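Local atomic coordinates of acyl-CoA dehydrogenase (PDB entry 2PG0), a protein that binds FAD and probably oxidises acyl chains, introducing a double bond at the alpha-beta position. Residues D150-N155 and S188-E193. Residues are numbered along the deposited sequence; the frame is centred on the assembly and turned at random.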
loop_
_atom_site.group_PDB
_atom_site.type_symbol
_atom_site.label_atom_id
_atom_site.label_comp_id
_atom_site.label_asym_id
_atom_site.label_seq_id
_atom_site.Cartn_x
_atom_site.Cartn_y
_atom_site.Cartn_z
ATOM N N ASP A 150 20.770 38.557 -38.322
ATOM C CA ASP A 150 20.588 39.035 -36.947
ATOM C C ASP A 150 19.444 38.308 -36.229
ATOM O O ASP A 150 18.964 38.773 -35.190
ATOM C CB ASP A 150 20.309 40.544 -36.931
ATOM C CG ASP A 150 21.445 41.369 -37.517
ATOM O OD1 ASP A 150 22.628 41.047 -37.281
ATOM O OD2 ASP A 150 21.144 42.368 -38.206
ATOM N N TYR A 151 19.013 37.176 -36.786
ATOM C CA TYR A 151 17.838 36.457 -36.289
ATOM C C TYR A 151 18.071 34.963 -36.118
ATOM O O TYR A 151 18.977 34.393 -36.730
ATOM C CB TYR A 151 16.658 36.656 -37.239
ATOM C CG TYR A 151 16.166 38.075 -37.326
ATOM C CD1 TYR A 151 15.169 38.537 -36.470
ATOM C CD2 TYR A 151 16.699 38.963 -38.267
ATOM C CE1 TYR A 151 14.710 39.845 -36.542
ATOM C CE2 TYR A 151 16.249 40.275 -38.345
ATOM C CZ TYR A 151 15.252 40.705 -37.481
ATOM O OH TYR A 151 14.794 41.997 -37.548
ATOM N N TYR A 152 17.248 34.349 -35.268
ATOM C CA TYR A 152 17.098 32.900 -35.223
ATOM C C TYR A 152 15.784 32.544 -35.903
ATOM O O TYR A 152 14.741 33.128 -35.594
ATOM C CB TYR A 152 17.061 32.390 -33.783
ATOM C CG TYR A 152 18.395 32.362 -33.084
ATOM C CD1 TYR A 152 19.287 31.310 -33.294
ATOM C CD2 TYR A 152 18.757 33.370 -32.197
ATOM C CE1 TYR A 152 20.513 31.275 -32.651
ATOM C CE2 TYR A 152 19.981 33.343 -31.546
ATOM C CZ TYR A 152 20.852 32.291 -31.780
ATOM O OH TYR A 152 22.062 32.254 -31.136
ATOM N N ILE A 153 15.836 31.600 -36.837
ATOM C CA ILE A 153 14.627 31.096 -37.472
ATOM C C ILE A 153 14.185 29.854 -36.696
ATOM O O ILE A 153 14.891 28.840 -36.681
ATOM C CB ILE A 153 14.832 30.773 -38.980
ATOM C CG1 ILE A 153 15.462 31.959 -39.746
ATOM C CG2 ILE A 153 13.520 30.315 -39.618
ATOM C CD1 ILE A 153 14.795 33.317 -39.534
ATOM N N VAL A 154 13.031 29.957 -36.035
ATOM C CA VAL A 154 12.575 28.911 -35.112
ATOM C C VAL A 154 11.446 28.065 -35.707
ATOM O O VAL A 154 10.438 28.587 -36.199
ATOM C CB VAL A 154 12.161 29.487 -33.726
ATOM C CG1 VAL A 154 11.820 28.363 -32.743
ATOM C CG2 VAL A 154 13.268 30.356 -33.155
ATOM N N ASN A 155 11.642 26.751 -35.659
ATOM C CA ASN A 155 10.659 25.802 -36.141
ATOM C C ASN A 155 10.447 24.697 -35.120
ATOM O O ASN A 155 11.403 24.082 -34.655
ATOM C CB ASN A 155 11.097 25.214 -37.479
ATOM C CG ASN A 155 10.834 26.149 -38.629
ATOM O OD1 ASN A 155 9.694 26.316 -39.056
ATOM N ND2 ASN A 155 11.893 26.767 -39.145
ATOM N N SER A 188 19.804 25.479 -26.566
ATOM C CA SER A 188 19.939 26.861 -26.134
ATOM C C SER A 188 18.604 27.378 -25.635
ATOM O O SER A 188 17.555 26.844 -25.997
ATOM C CB SER A 188 20.406 27.730 -27.298
ATOM O OG SER A 188 21.683 27.319 -27.750
ATOM N N LEU A 189 18.647 28.416 -24.808
ATOM C CA LEU A 189 17.430 29.094 -24.372
ATOM C C LEU A 189 17.263 30.401 -25.136
ATOM O O LEU A 189 18.179 31.212 -25.203
ATOM C CB LEU A 189 17.425 29.326 -22.855
ATOM C CG LEU A 189 17.556 28.078 -21.970
ATOM C CD1 LEU A 189 17.419 28.443 -20.496
ATOM C CD2 LEU A 189 16.551 26.988 -22.363
ATOM N N LEU A 190 16.087 30.580 -25.724
ATOM C CA LEU A 190 15.791 31.751 -26.531
ATOM C C LEU A 190 14.475 32.371 -26.059
ATOM O O LEU A 190 13.458 31.684 -25.961
ATOM C CB LEU A 190 15.719 31.338 -28.006
ATOM C CG LEU A 190 15.519 32.363 -29.123
ATOM C CD1 LEU A 190 16.669 33.363 -29.185
ATOM C CD2 LEU A 190 15.384 31.637 -30.447
ATOM N N VAL A 191 14.501 33.663 -25.746
ATOM C CA VAL A 191 13.287 34.363 -25.315
ATOM C C VAL A 191 12.444 34.749 -26.532
ATOM O O VAL A 191 12.920 35.451 -27.433
ATOM C CB VAL A 191 13.618 35.617 -24.455
ATOM C CG1 VAL A 191 12.347 36.387 -24.102
ATOM C CG2 VAL A 191 14.381 35.219 -23.199
ATOM N N VAL A 192 11.200 34.283 -26.564
ATOM C CA VAL A 192 10.292 34.619 -27.659
ATOM C C VAL A 192 9.221 35.574 -27.151
ATOM O O VAL A 192 8.520 35.283 -26.183
ATOM C CB VAL A 192 9.662 33.366 -28.313
ATOM C CG1 VAL A 192 8.650 33.758 -29.396
ATOM C CG2 VAL A 192 10.751 32.479 -28.912
ATOM N N GLU A 193 9.105 36.720 -27.813
ATOM C CA GLU A 193 8.172 37.758 -27.389
ATOM C C GLU A 193 6.837 37.631 -28.116
ATOM O O GLU A 193 6.771 37.084 -29.215
ATOM C CB GLU A 193 8.793 39.142 -27.609
ATOM C CG GLU A 193 10.032 39.385 -26.765
ATOM C CD GLU A 193 10.682 40.732 -27.026
ATOM O OE1 GLU A 193 11.147 40.957 -28.164
ATOM O OE2 GLU A 193 10.739 41.558 -26.085
#
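Leu190 CD1 approaches the phenol ring of Tyr152 obliquely, nearest CD2 and CE2. Leu190 CD1 lies 3.7 Å from Tyr152 CD2 and 4.1 Å from Tyr152 CE2. The second methyl, Leu190 CD2, lies nearer the base of the tyrosine side chain, 3.8 Å from Tyr152 CB. It also reaches Val154, two residues on from Tyr152 in strand 151-161, with Leu190 CD2 3.7 Å from Val154 CG2. One leucine thus spans two residues, a methyl to the ring and a methyl between the ring's root and the valine. Its CG is anti to the backbone N (chi1 -176°); from there CD2 runs on toward strand 151-161 and CD1 turns aside to the ring. The contact is wholly apolar and buried. The Tyr152 hydroxyl is hydrogen-bonded to Glu234, which helps fix the far end of the ring. An alanine in place of Tyr152 would probably leave Leu190 CD1 without its aromatic neighbour and Glu234 without this hydroxyl partner. The strands are not paired here: the nearest CA atoms, those of Tyr152 and Leu190, are 8.9 Å apart. Leu190, on strand 187-193 of one sheet, packs against strand 151-161 of another in the middle domain, the beta domain of the acyl-CoA dehydrogenase fold. Its side chain is about 14 Å from a bound FAD, so this is core packing and not cofactor contact. Strand 223-226 pairs with strand 151-161, and its Val225 touches both Val154 and Leu190. Within Leu190's own sheet, Cys174 of the adjacent strand 169-175 touches it. Ala145 and Lys147 of strand 144-148 touch the Tyr152 side chain.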